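Local coordinates for EAL domain protein (PDB 6IJ2) that breaks down the cyclic dinucleotides c-di-GMP and cGAMP as a standalone EAL-type phosphodiesterase, caught here with the linear dinucleotide 5'-pGpG bound, at residues Leu92-Leu97 / Glu123-Glu128; Phe127-Ala132 / Phe153-Asp158. The protein carries 1 engineered substitution. All coordinates share one frame; numbering follows the deposited sequence.

Interaction 1: residues Leu92-Leu97 / Glu123-Glu128. With CA (calcium ion), chain J; nucleotides of chain B.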
ATOM      1  N   LEU A  92      15.506  15.449 -14.961  1.00 28.86           N
ATOM      2  CA  LEU A  92      15.885  15.648 -13.568  1.00 29.70           C
ATOM      3  C   LEU A  92      14.694  15.269 -12.687  1.00 26.90           C
ATOM      4  O   LEU A  92      13.610  15.850 -12.816  1.00 30.44           O
ATOM      5  CB  LEU A  92      16.316  17.098 -13.329  1.00 30.39           C
ATOM      6  CG  LEU A  92      16.604  17.475 -11.872  1.00 32.06           C
ATOM      7  CD1 LEU A  92      17.794  16.675 -11.333  1.00 32.13           C
ATOM      8  CD2 LEU A  92      16.782  18.960 -11.669  1.00 36.13           C
ATOM      9  N   SER A  93      14.891  14.304 -11.793  1.00 26.20           N
ATOM     10  CA  SER A  93      13.813  13.789 -10.949  1.00 26.53           C
ATOM     11  C   SER A  93      14.062  14.227  -9.515  1.00 31.48           C
ATOM     12  O   SER A  93      15.141  13.982  -8.969  1.00 33.01           O
ATOM     13  CB  SER A  93      13.719  12.274 -11.040  1.00 27.61           C
ATOM     14  OG  SER A  93      12.482  11.809 -10.517  1.00 33.44           O
ATOM     15  N   ILE A  94      13.071  14.881  -8.915  1.00 31.54           N
ATOM     16  CA  ILE A  94      13.215  15.502  -7.604  1.00 29.63           C
ATOM     17  C   ILE A  94      12.202  14.875  -6.667  1.00 31.61           C
ATOM     18  O   ILE A  94      11.038  14.683  -7.036  1.00 30.69           O
ATOM     19  CB  ILE A  94      13.022  17.030  -7.658  1.00 29.63           C
ATOM     20  CG1 ILE A  94      14.055  17.643  -8.606  1.00 29.54           C
ATOM     21  CG2 ILE A  94      13.161  17.651  -6.262  1.00 31.75           C
ATOM     22  CD1 ILE A  94      13.745  19.079  -9.002  1.00 32.46           C
ATOM     23  N   ASN A  95      12.650  14.558  -5.460  1.00 30.39           N
ATOM     24  CA  ASN A  95      11.766  13.984  -4.455  1.00 32.34           C
ATOM     25  C   ASN A  95      10.921  15.085  -3.833  1.00 42.21           C
ATOM     26  O   ASN A  95      11.452  16.109  -3.395  1.00 41.04           O
ATOM     27  CB  ASN A  95      12.575  13.274  -3.369  1.00 32.95           C
ATOM     28  CG  ASN A  95      13.210  11.987  -3.861  1.00 37.44           C
ATOM     29  OD1 ASN A  95      12.545  10.957  -3.965  1.00 40.16           O
ATOM     30  ND2 ASN A  95      14.501  12.039  -4.164  1.00 31.74           N
ATOM     31  N   PHE A  96       9.608  14.892  -3.807  1.00 36.65           N
ATOM     32  CA  PHE A  96       8.711  15.900  -3.257  1.00 47.13           C
ATOM     33  C   PHE A  96       8.497  15.573  -1.787  1.00 53.75           C
ATOM     34  O   PHE A  96       7.892  14.551  -1.459  1.00 49.24           O
ATOM     35  CB  PHE A  96       7.393  15.940  -4.027  1.00 50.36           C
ATOM     36  CG  PHE A  96       6.549  17.169  -3.756  1.00 53.83           C
ATOM     37  CD1 PHE A  96       6.652  17.874  -2.563  1.00 60.67           C
ATOM     38  CD2 PHE A  96       5.642  17.612  -4.700  1.00 56.00           C
ATOM     39  CE1 PHE A  96       5.865  18.984  -2.317  1.00 61.98           C
ATOM     40  CE2 PHE A  96       4.856  18.726  -4.463  1.00 59.82           C
ATOM     41  CZ  PHE A  96       4.968  19.410  -3.270  1.00 62.29           C
ATOM     42  N   LEU A  97       8.984  16.456  -0.912  1.00 64.83           N
ATOM     43  CA  LEU A  97       8.855  16.308   0.529  1.00 71.41           C
ATOM     44  C   LEU A  97       7.394  16.068   0.910  1.00 75.63           C
ATOM     45  O   LEU A  97       6.534  16.906   0.597  1.00 83.29           O
ATOM     46  CB  LEU A  97       9.389  17.552   1.238  1.00 74.20           C
ATOM     47  CG  LEU A  97       9.387  17.519   2.770  1.00 77.83           C
ATOM     48  CD1 LEU A  97      10.572  16.725   3.303  1.00 72.63           C
ATOM     49  CD2 LEU A  97       9.366  18.926   3.351  1.00 85.55           C
ATOM     50  N   GLU A 123       9.390  20.610 -18.640  1.00 41.46           N
ATOM     51  CA  GLU A 123       9.038  19.291 -19.136  1.00 37.28           C
ATOM     52  C   GLU A 123      10.138  18.262 -18.893  1.00 34.01           C
ATOM     53  O   GLU A 123       9.874  17.052 -18.981  1.00 36.22           O
ATOM     54  CB  GLU A 123       8.699  19.391 -20.632  1.00 49.16           C
ATOM     55  CG  GLU A 123       9.417  20.511 -21.388  1.00 62.55           C
ATOM     56  CD  GLU A 123       8.836  21.903 -21.123  1.00 60.42           C
ATOM     57  OE1 GLU A 123       7.605  22.083 -21.225  1.00 67.03           O
ATOM     58  OE2 GLU A 123       9.619  22.808 -20.779  1.00 63.66           O
ATOM     59  N   ASN A 124      11.360  18.701 -18.589  1.00 33.27           N
ATOM     60  CA  ASN A 124      12.421  17.772 -18.229  1.00 30.34           C
ATOM     61  C   ASN A 124      12.594  17.629 -16.722  1.00 34.44           C
ATOM     62  O   ASN A 124      13.579  17.031 -16.277  1.00 31.79           O
ATOM     63  CB  ASN A 124      13.744  18.194 -18.854  1.00 30.95           C
ATOM     64  CG  ASN A 124      13.769  17.988 -20.357  1.00 41.32           C
ATOM     65  OD1 ASN A 124      12.788  17.553 -20.958  1.00 41.79           O
ATOM     66  ND2 ASN A 124      14.892  18.309 -20.969  1.00 35.46           N
ATOM     67  N   ILE A 125      11.673  18.171 -15.928  1.00 31.53           N
ATOM     68  CA  ILE A 125      11.693  18.021 -14.475  1.00 30.68           C
ATOM     69  C   ILE A 125      10.572  17.070 -14.071  1.00 32.54           C
ATOM     70  O   ILE A 125       9.410  17.270 -14.448  1.00 31.58           O
ATOM     71  CB  ILE A 125      11.566  19.382 -13.766  1.00 32.13           C
ATOM     72  CG1 ILE A 125      12.768  20.270 -14.095  1.00 33.16           C
ATOM     73  CG2 ILE A 125      11.439  19.198 -12.243  1.00 32.21           C
ATOM     74  CD1 ILE A 125      12.620  21.708 -13.612  1.00 36.66           C
ATOM     75  N   MET A 126      10.921  16.029 -13.320  1.00 28.31           N
ATOM     76  CA  MET A 126       9.960  15.040 -12.824  1.00 27.47           C
ATOM     77  C   MET A 126       9.937  15.112 -11.310  1.00 34.14           C
ATOM     78  O   MET A 126      10.994  15.161 -10.680  1.00 35.52           O
ATOM     79  CB  MET A 126      10.306  13.623 -13.264  1.00 25.98           C
ATOM     80  CG  MET A 126       9.314  12.574 -12.742  1.00 30.46           C
ATOM     81  SD  MET A 126       9.350  10.986 -13.586  1.00 32.88           S
ATOM     82  CE  MET A 126      10.877  10.265 -12.993  1.00 30.94           C
ATOM     83  N   PHE A 127       8.741  15.134 -10.729  1.00 29.42           N
ATOM     84  CA  PHE A 127       8.598  15.136  -9.280  1.00 29.43           C
ATOM     85  C   PHE A 127       8.127  13.767  -8.823  1.00 30.51           C
ATOM     86  O   PHE A 127       7.152  13.234  -9.357  1.00 29.10           O
ATOM     87  CB  PHE A 127       7.632  16.229  -8.819  1.00 34.64           C
ATOM     88  CG  PHE A 127       8.267  17.591  -8.763  1.00 34.20           C
ATOM     89  CD1 PHE A 127       9.089  17.929  -7.700  1.00 36.56           C
ATOM     90  CD2 PHE A 127       8.081  18.516  -9.782  1.00 33.62           C
ATOM     91  CE1 PHE A 127       9.701  19.165  -7.652  1.00 38.80           C
ATOM     92  CE2 PHE A 127       8.682  19.759  -9.729  1.00 36.55           C
ATOM     93  CZ  PHE A 127       9.495  20.081  -8.677  1.00 35.14           C
ATOM     94  N   GLU A 128       8.829  13.202  -7.845  1.00 27.61           N
ATOM     95  CA  GLU A 128       8.482  11.901  -7.278  1.00 26.78           C
ATOM     96  C   GLU A 128       7.703  12.099  -5.989  1.00 28.56           C
ATOM     97  O   GLU A 128       8.156  12.813  -5.086  1.00 35.52           O
ATOM     98  CB  GLU A 128       9.736  11.065  -7.017  1.00 30.98           C
ATOM     99  CG  GLU A 128      10.632  10.982  -8.235  1.00 28.75           C
ATOM    100  CD  GLU A 128      11.799  10.045  -8.047  1.00 30.07           C
ATOM    101  OE1 GLU A 128      12.564   9.870  -9.013  1.00 29.38           O
ATOM    102  OE2 GLU A 128      11.949   9.479  -6.938  1.00 29.68           O
TER
HETATM  103 CA    CA J 602      12.706   8.785  -4.909  1.00 26.47          CA
ATOM    104  P     G B   2      19.466   8.111   0.026  1.00 48.41           P
ATOM    105  OP1   G B   2      20.014   8.876  -1.040  1.00 47.10           O
ATOM    106  OP2   G B   2      20.225   7.902   1.214  1.00 50.86           O
ATOM    107  O5'   G B   2      18.074   8.710   0.459  1.00 48.70           O
ATOM    108  C5'   G B   2      17.443   8.342   1.679  1.00 50.75           C
ATOM    109  C4'   G B   2      16.050   8.905   1.719  1.00 51.06           C
ATOM    110  O4'   G B   2      16.114  10.339   1.596  1.00 51.26           O
ATOM    111  C3'   G B   2      15.113   8.429   0.608  1.00 49.23           C
ATOM    112  O3'   G B   2      13.820   8.126   1.095  1.00 50.68           O
ATOM    113  C2'   G B   2      15.000   9.644  -0.299  1.00 48.04           C
ATOM    114  O2'   G B   2      13.797   9.769  -1.008  1.00 47.48           O
ATOM    115  C1'   G B   2      15.133  10.777   0.709  1.00 49.99           C
ATOM    116  N9    G B   2      15.612  11.981   0.055  1.00 49.39           N
ATOM    117  C8    G B   2      16.807  12.151  -0.591  1.00 48.27           C
ATOM    118  N7    G B   2      16.928  13.323  -1.143  1.00 48.33           N
ATOM    119  C5    G B   2      15.730  13.954  -0.866  1.00 49.50           C
ATOM    120  C6    G B   2      15.273  15.247  -1.210  1.00 50.50           C
ATOM    121  O6    G B   2      15.845  16.110  -1.865  1.00 50.98           O
ATOM    122  N1    G B   2      14.002  15.489  -0.718  1.00 52.14           N
ATOM    123  C2    G B   2      13.257  14.595   0.002  1.00 54.68           C
ATOM    124  N2    G B   2      12.047  15.010   0.378  1.00 58.08           N
ATOM    125  N3    G B   2      13.676  13.393   0.343  1.00 51.86           N
ATOM    126  C4    G B   2      14.910  13.139  -0.121  1.00 50.21           C
TER
HETATM  127  O   HOH W   1      13.748   6.922  -5.813  1.00 27.32           O
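Ser-93 and Glu-128 meet on the metal-facing side of two neighbouring parallel strands, 92-96 and 125-128, through a very short hydrogen bond: Ser-93 OG donates to Glu-128 OE1 at 2.5 Å. The hydroxyl stands anti to the backbone N (chi1 -165°), which turns it toward the next strand and the carboxylate. Lys-179 forms a salt bridge with the same oxygen, so Glu-128 OE1 is gripped twice and the carboxylate is held against rotation while Glu-128 OE2 binds a calcium ion at 2.3 Å. Asn-95 OD1 reaches that ion at 2.4 Å. Its amide plane is turned 76° from the carboxylate, and the two oxygens converge on the metal from different directions. Water 1, Glu-45, Asp-158 and a phosphate complete the shell.

The other side is apolar and closely packed. Ile-94 lies alongside Phe-127, pointing the same way, with Ile-94 CB 3.9 Å from Phe-127 CE1. The Ile-94 CD1 tip meets Ile-125 CG2 at 4.0 Å. Between these layers a regular ladder runs from Leu-92 N, bonded to Asn-124 O, to Phe-96 N, which donates to Glu-128 O at 2.8 Å.

Beyond Phe-96 the order fades. Leu-97 is poorly ordered and partly exposed, has no contact with 123-128, and instead lies beside the second guanosine, with Leu-97 CA 3.4 Å from N2 of G2 of chain B. Strand 91-96, helix 109-117 and strand 125-129 form a beta-alpha-beta unit whose strand ends carry metal ligands, as in the TIM-barrel-like fold of EAL phosphodiesterases.

Interaction 2: residues Phe127-Ala132 / Phe153-Asp158. With CA (calcium ion), chain J; CA (calcium ion), chain L; CA (calcium ion), chain I; nucleotides of chain B.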
ATOM      1  N   PHE A 127       8.741  15.134 -10.729  1.00 29.42           N
ATOM      2  CA  PHE A 127       8.598  15.136  -9.280  1.00 29.43           C
ATOM      3  C   PHE A 127       8.127  13.767  -8.823  1.00 30.51           C
ATOM      4  O   PHE A 127       7.152  13.234  -9.357  1.00 29.10           O
ATOM      5  CB  PHE A 127       7.632  16.229  -8.819  1.00 34.64           C
ATOM      6  CG  PHE A 127       8.267  17.591  -8.763  1.00 34.20           C
ATOM      7  CD1 PHE A 127       9.089  17.929  -7.700  1.00 36.56           C
ATOM      8  CD2 PHE A 127       8.081  18.516  -9.782  1.00 33.62           C
ATOM      9  CE1 PHE A 127       9.701  19.165  -7.652  1.00 38.80           C
ATOM     10  CE2 PHE A 127       8.682  19.759  -9.729  1.00 36.55           C
ATOM     11  CZ  PHE A 127       9.495  20.081  -8.677  1.00 35.14           C
ATOM     12  N   GLU A 128       8.829  13.202  -7.845  1.00 27.61           N
ATOM     13  CA  GLU A 128       8.482  11.901  -7.278  1.00 26.78           C
ATOM     14  C   GLU A 128       7.703  12.099  -5.989  1.00 28.56           C
ATOM     15  O   GLU A 128       8.156  12.813  -5.086  1.00 35.52           O
ATOM     16  CB  GLU A 128       9.736  11.065  -7.017  1.00 30.98           C
ATOM     17  CG  GLU A 128      10.632  10.982  -8.235  1.00 28.75           C
ATOM     18  CD  GLU A 128      11.799  10.045  -8.047  1.00 30.07           C
ATOM     19  OE1 GLU A 128      12.564   9.870  -9.013  1.00 29.38           O
ATOM     20  OE2 GLU A 128      11.949   9.479  -6.938  1.00 29.68           O
ATOM     21  N   PHE A 129       6.547  11.450  -5.900  1.00 30.37           N
ATOM     22  CA  PHE A 129       5.579  11.711  -4.842  1.00 32.95           C
ATOM     23  C   PHE A 129       5.575  10.551  -3.853  1.00 34.97           C
ATOM     24  O   PHE A 129       5.379   9.395  -4.246  1.00 34.59           O
ATOM     25  CB  PHE A 129       4.184  11.935  -5.430  1.00 29.39           C
ATOM     26  CG  PHE A 129       4.006  13.292  -6.060  1.00 34.74           C
ATOM     27  CD1 PHE A 129       4.397  13.513  -7.369  1.00 35.00           C
ATOM     28  CD2 PHE A 129       3.437  14.335  -5.348  1.00 40.77           C
ATOM     29  CE1 PHE A 129       4.240  14.756  -7.965  1.00 36.55           C
ATOM     30  CE2 PHE A 129       3.277  15.586  -5.933  1.00 45.40           C
ATOM     31  CZ  PHE A 129       3.680  15.797  -7.245  1.00 41.60           C
ATOM     32  N   THR A 130       5.817  10.873  -2.586  1.00 35.97           N
ATOM     33  CA  THR A 130       5.686   9.961  -1.462  1.00 37.57           C
ATOM     34  C   THR A 130       4.659  10.536  -0.498  1.00 43.91           C
ATOM     35  O   THR A 130       4.665  11.739  -0.219  1.00 43.10           O
ATOM     36  CB  THR A 130       7.020   9.764  -0.718  1.00 46.11           C
ATOM     37  OG1 THR A 130       8.021   9.266  -1.616  1.00 39.26           O
ATOM     38  CG2 THR A 130       6.846   8.773   0.429  1.00 46.37           C
ATOM     39  N   GLU A 131       3.783   9.674   0.003  1.00 45.88           N
ATOM     40  CA  GLU A 131       2.760  10.097   0.949  1.00 42.67           C
ATOM     41  C   GLU A 131       3.368  10.374   2.321  1.00 41.45           C
ATOM     42  O   GLU A 131       4.333   9.728   2.738  1.00 43.98           O
ATOM     43  CB  GLU A 131       1.680   9.023   1.061  1.00 46.22           C
ATOM     44  CG  GLU A 131       1.180   8.493  -0.278  1.00 43.85           C
ATOM     45  CD  GLU A 131       1.938   7.254  -0.757  1.00 51.29           C
ATOM     46  OE1 GLU A 131       3.188   7.276  -0.753  1.00 45.75           O
ATOM     47  OE2 GLU A 131       1.280   6.254  -1.132  1.00 46.49           O
ATOM     48  N   ALA A 132       2.787  11.347   3.027  1.00 42.39           N
ATOM     49  CA  ALA A 132       3.250  11.668   4.370  1.00 52.92           C
ATOM     50  C   ALA A 132       2.621  10.762   5.417  1.00 61.14           C
ATOM     51  O   ALA A 132       3.252  10.474   6.441  1.00 71.89           O
ATOM     52  CB  ALA A 132       2.940  13.128   4.698  1.00 55.95           C
ATOM     53  N   PHE A 153       5.160  19.647 -15.713  1.00 40.79           N
ATOM     54  CA  PHE A 153       6.059  18.724 -15.030  1.00 38.52           C
ATOM     55  C   PHE A 153       5.706  17.275 -15.337  1.00 35.66           C
ATOM     56  O   PHE A 153       4.546  16.932 -15.574  1.00 39.82           O
ATOM     57  CB  PHE A 153       6.000  18.944 -13.515  1.00 35.47           C
ATOM     58  CG  PHE A 153       6.579  20.249 -13.084  1.00 34.89           C
ATOM     59  CD1 PHE A 153       7.950  20.451 -13.114  1.00 34.57           C
ATOM     60  CD2 PHE A 153       5.760  21.288 -12.672  1.00 37.83           C
ATOM     61  CE1 PHE A 153       8.499  21.661 -12.732  1.00 36.18           C
ATOM     62  CE2 PHE A 153       6.307  22.512 -12.297  1.00 48.41           C
ATOM     63  CZ  PHE A 153       7.674  22.696 -12.320  1.00 43.33           C
ATOM     64  N   GLN A 154       6.728  16.421 -15.341  1.00 32.11           N
ATOM     65  CA  GLN A 154       6.506  14.988 -15.262  1.00 33.12           C
ATOM     66  C   GLN A 154       6.292  14.602 -13.797  1.00 31.15           C
ATOM     67  O   GLN A 154       6.761  15.291 -12.887  1.00 30.87           O
ATOM     68  CB  GLN A 154       7.693  14.225 -15.856  1.00 33.51           C
ATOM     69  CG  GLN A 154       7.835  14.386 -17.372  1.00 37.43           C
ATOM     70  CD  GLN A 154       6.741  13.649 -18.129  1.00 40.47           C
ATOM     71  OE1 GLN A 154       6.599  12.433 -18.008  1.00 49.97           O
ATOM     72  NE2 GLN A 154       5.953  14.388 -18.896  1.00 49.58           N
ATOM     73  N   THR A 155       5.531  13.533 -13.575  1.00 28.54           N
ATOM     74  CA  THR A 155       5.204  13.073 -12.225  1.00 27.17           C
ATOM     75  C   THR A 155       5.410  11.576 -12.103  1.00 26.97           C
ATOM     76  O   THR A 155       5.233  10.823 -13.069  1.00 28.07           O
ATOM     77  CB  THR A 155       3.754  13.399 -11.839  1.00 28.42           C
ATOM     78  OG1 THR A 155       2.862  12.665 -12.689  1.00 28.39           O
ATOM     79  CG2 THR A 155       3.495  14.907 -12.000  1.00 32.41           C
ATOM     80  N   ALA A 156       5.724  11.143 -10.875  1.00 27.93           N
ATOM     81  CA  ALA A 156       5.926   9.733 -10.568  1.00 29.91           C
ATOM     82  C   ALA A 156       5.424   9.412  -9.173  1.00 26.46           C
ATOM     83  O   ALA A 156       5.581  10.221  -8.250  1.00 25.71           O
ATOM     84  CB  ALA A 156       7.406   9.332 -10.650  1.00 31.39           C
ATOM     85  N   ILE A 157       4.852   8.219  -9.019  1.00 24.96           N
ATOM     86  CA  ILE A 157       4.665   7.624  -7.695  1.00 26.42           C
ATOM     87  C   ILE A 157       5.981   6.963  -7.298  1.00 23.71           C
ATOM     88  O   ILE A 157       6.497   6.108  -8.017  1.00 25.87           O
ATOM     89  CB  ILE A 157       3.503   6.618  -7.695  1.00 28.49           C
ATOM     90  CG1 ILE A 157       2.191   7.362  -7.957  1.00 31.47           C
ATOM     91  CG2 ILE A 157       3.441   5.862  -6.374  1.00 25.83           C
ATOM     92  CD1 ILE A 157       1.003   6.473  -8.039  1.00 45.60           C
ATOM     93  N   ASP A 158       6.546   7.390  -6.173  1.00 25.86           N
ATOM     94  CA  ASP A 158       7.905   6.991  -5.803  1.00 27.06           C
ATOM     95  C   ASP A 158       7.960   5.576  -5.224  1.00 28.98           C
ATOM     96  O   ASP A 158       8.873   4.796  -5.529  1.00 33.60           O
ATOM     97  CB  ASP A 158       8.446   8.015  -4.802  1.00 31.21           C
ATOM     98  CG  ASP A 158       9.959   7.961  -4.623  1.00 30.76           C
ATOM     99  OD1 ASP A 158      10.634   7.061  -5.157  1.00 28.38           O
ATOM    100  OD2 ASP A 158      10.477   8.872  -3.953  1.00 33.08           O
TER
HETATM  101 CA    CA J 602      12.706   8.785  -4.909  1.00 26.47          CA
HETATM  102 CA    CA L 604      10.280   7.764  -1.004  1.00 84.33          CA
HETATM  103 CA    CA I 601      10.946   4.888  -4.353  1.00 29.69          CA
ATOM    104  OP3   G B   1      12.865   5.567  -3.198  1.00 44.09           O
ATOM    105  P     G B   1      13.448   6.510  -2.280  1.00 45.15           P
ATOM    106  OP1   G B   1      13.614   7.793  -2.892  1.00 44.57           O
ATOM    107  OP2   G B   1      12.652   6.438  -1.101  1.00 47.43           O
ATOM    108  O5'   G B   1      14.841   5.858  -1.953  1.00 45.04           O
ATOM    109  C5'   G B   1      16.053   6.365  -2.501  1.00 44.08           C
ATOM    110  C4'   G B   1      17.234   5.776  -1.767  1.00 45.19           C
ATOM    111  O4'   G B   1      17.569   4.500  -2.345  1.00 45.46           O
ATOM    112  C3'   G B   1      18.528   6.597  -1.790  1.00 45.65           C
ATOM    113  O3'   G B   1      19.122   6.735  -0.515  1.00 47.42           O
ATOM    114  C2'   G B   1      19.452   5.764  -2.666  1.00 44.70           C
ATOM    115  O2'   G B   1      20.810   5.810  -2.341  1.00 56.29           O
ATOM    116  C1'   G B   1      18.954   4.359  -2.374  1.00 45.20           C
ATOM    117  N9    G B   1      19.298   3.405  -3.417  1.00 45.30           N
ATOM    118  C8    G B   1      19.374   3.646  -4.766  1.00 42.91           C
ATOM    119  N7    G B   1      19.697   2.591  -5.456  1.00 42.87           N
ATOM    120  C5    G B   1      19.832   1.591  -4.508  1.00 44.39           C
ATOM    121  C6    G B   1      20.165   0.221  -4.659  1.00 45.38           C
ATOM    122  O6    G B   1      20.426  -0.392  -5.685  1.00 44.99           O
ATOM    123  N1    G B   1      20.204  -0.434  -3.437  1.00 47.41           N
ATOM    124  C2    G B   1      19.942   0.151  -2.227  1.00 48.98           C
ATOM    125  N2    G B   1      20.010  -0.648  -1.167  1.00 50.93           N
ATOM    126  N3    G B   1      19.615   1.421  -2.074  1.00 47.49           N
ATOM    127  C4    G B   1      19.578   2.077  -3.247  1.00 45.43           C
TER
HETATM  128  O   HOH W   2       9.449  11.149  -2.789  1.00 36.80           O
HETATM  129  O   HOH W   3      10.487   3.314  -2.693  1.00 27.81           O
HETATM  130  O   HOH W   1      13.748   6.922  -5.813  1.00 27.32           O
HETATM  131  O   HOH W   4      11.047   9.467   0.486  1.00 69.41           O
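The metal-binding mouth of the EAL active site is formed here by Glu-128, Thr-130 and Asp-158, at the C-terminal ends of two adjacent parallel strands. Asp-158 does most of the bridging. Both carboxylate oxygens of Asp-158 bind the calcium ion that Glu-128 also holds, Asp-158 OD2 at 2.4 Å and Asp-158 OD1 at a longer 2.7 Å. Asp-158 OD1 is shared with a second calcium ion at 2.3 Å, which the backbone O of Asp-158 binds as well. Asp-158 CG lies anti to the backbone N (chi1 -164°), and this brings the carboxylate up beside both ions, so that Asp-158 OD1 bridges them. The carboxylate plane is turned 77° from that of Glu-128. A third calcium ion takes Thr-130 OG1 at 2.8 Å, a long bond. Each of the three ions also binds a different phosphate oxygen of the first guanosine; Asp-159 is a further ligand of the second and third, Glu-215 of the second. Water 2 sits between the strand ends, hydrogen-bonded to Thr-130 OG1 at 2.6 Å and within bonding distance of Glu-128 O and Asp-158 OD2.

The backbone ladder closes with Asp-158 N donating to Phe-129 O at 3.0 Å, which fixes the aspartate where its strand turns a corner. Toward the start of the strands, Phe-127 and Phe-153 make a T-shaped pair with planes at 73°: the edge of the Phe-127 ring points at the face of Phe-153, with Phe-127 CE2 3.5 Å above that plane, offset toward the rim. On the Phe-127 side of the sheet, Phe-129 CE1 rests 4.1 Å from Thr-155 CG2, beneath helix 139-151, which links the strands. Successive beta-alpha units that present acidic ligands from their strand ends are characteristic of the TIM-barrel-like EAL catalytic domain.

The two contacts sit side by side in one sheet, their centres about 7 Å apart; strand 125-129 is shared by both and is the middle of the three. Along the chain, strand 91-96 comes first, then helix 109-117, the shared strand, helix 139-151 and finally strand 154-160, so interaction 2 begins where interaction 1 ends. Phe-127 and Glu-128 belong to both, one on each side of the sheet. Interaction 1 supplies Asn-95 and interaction 2 Asp-158 to the same calcium ion; the Phe-96 and Phe-129 rings also touch. Two consecutive beta-alpha-beta units of the EAL barrel therefore place their ligands around one metal that the phosphate of the dinucleotide also binds.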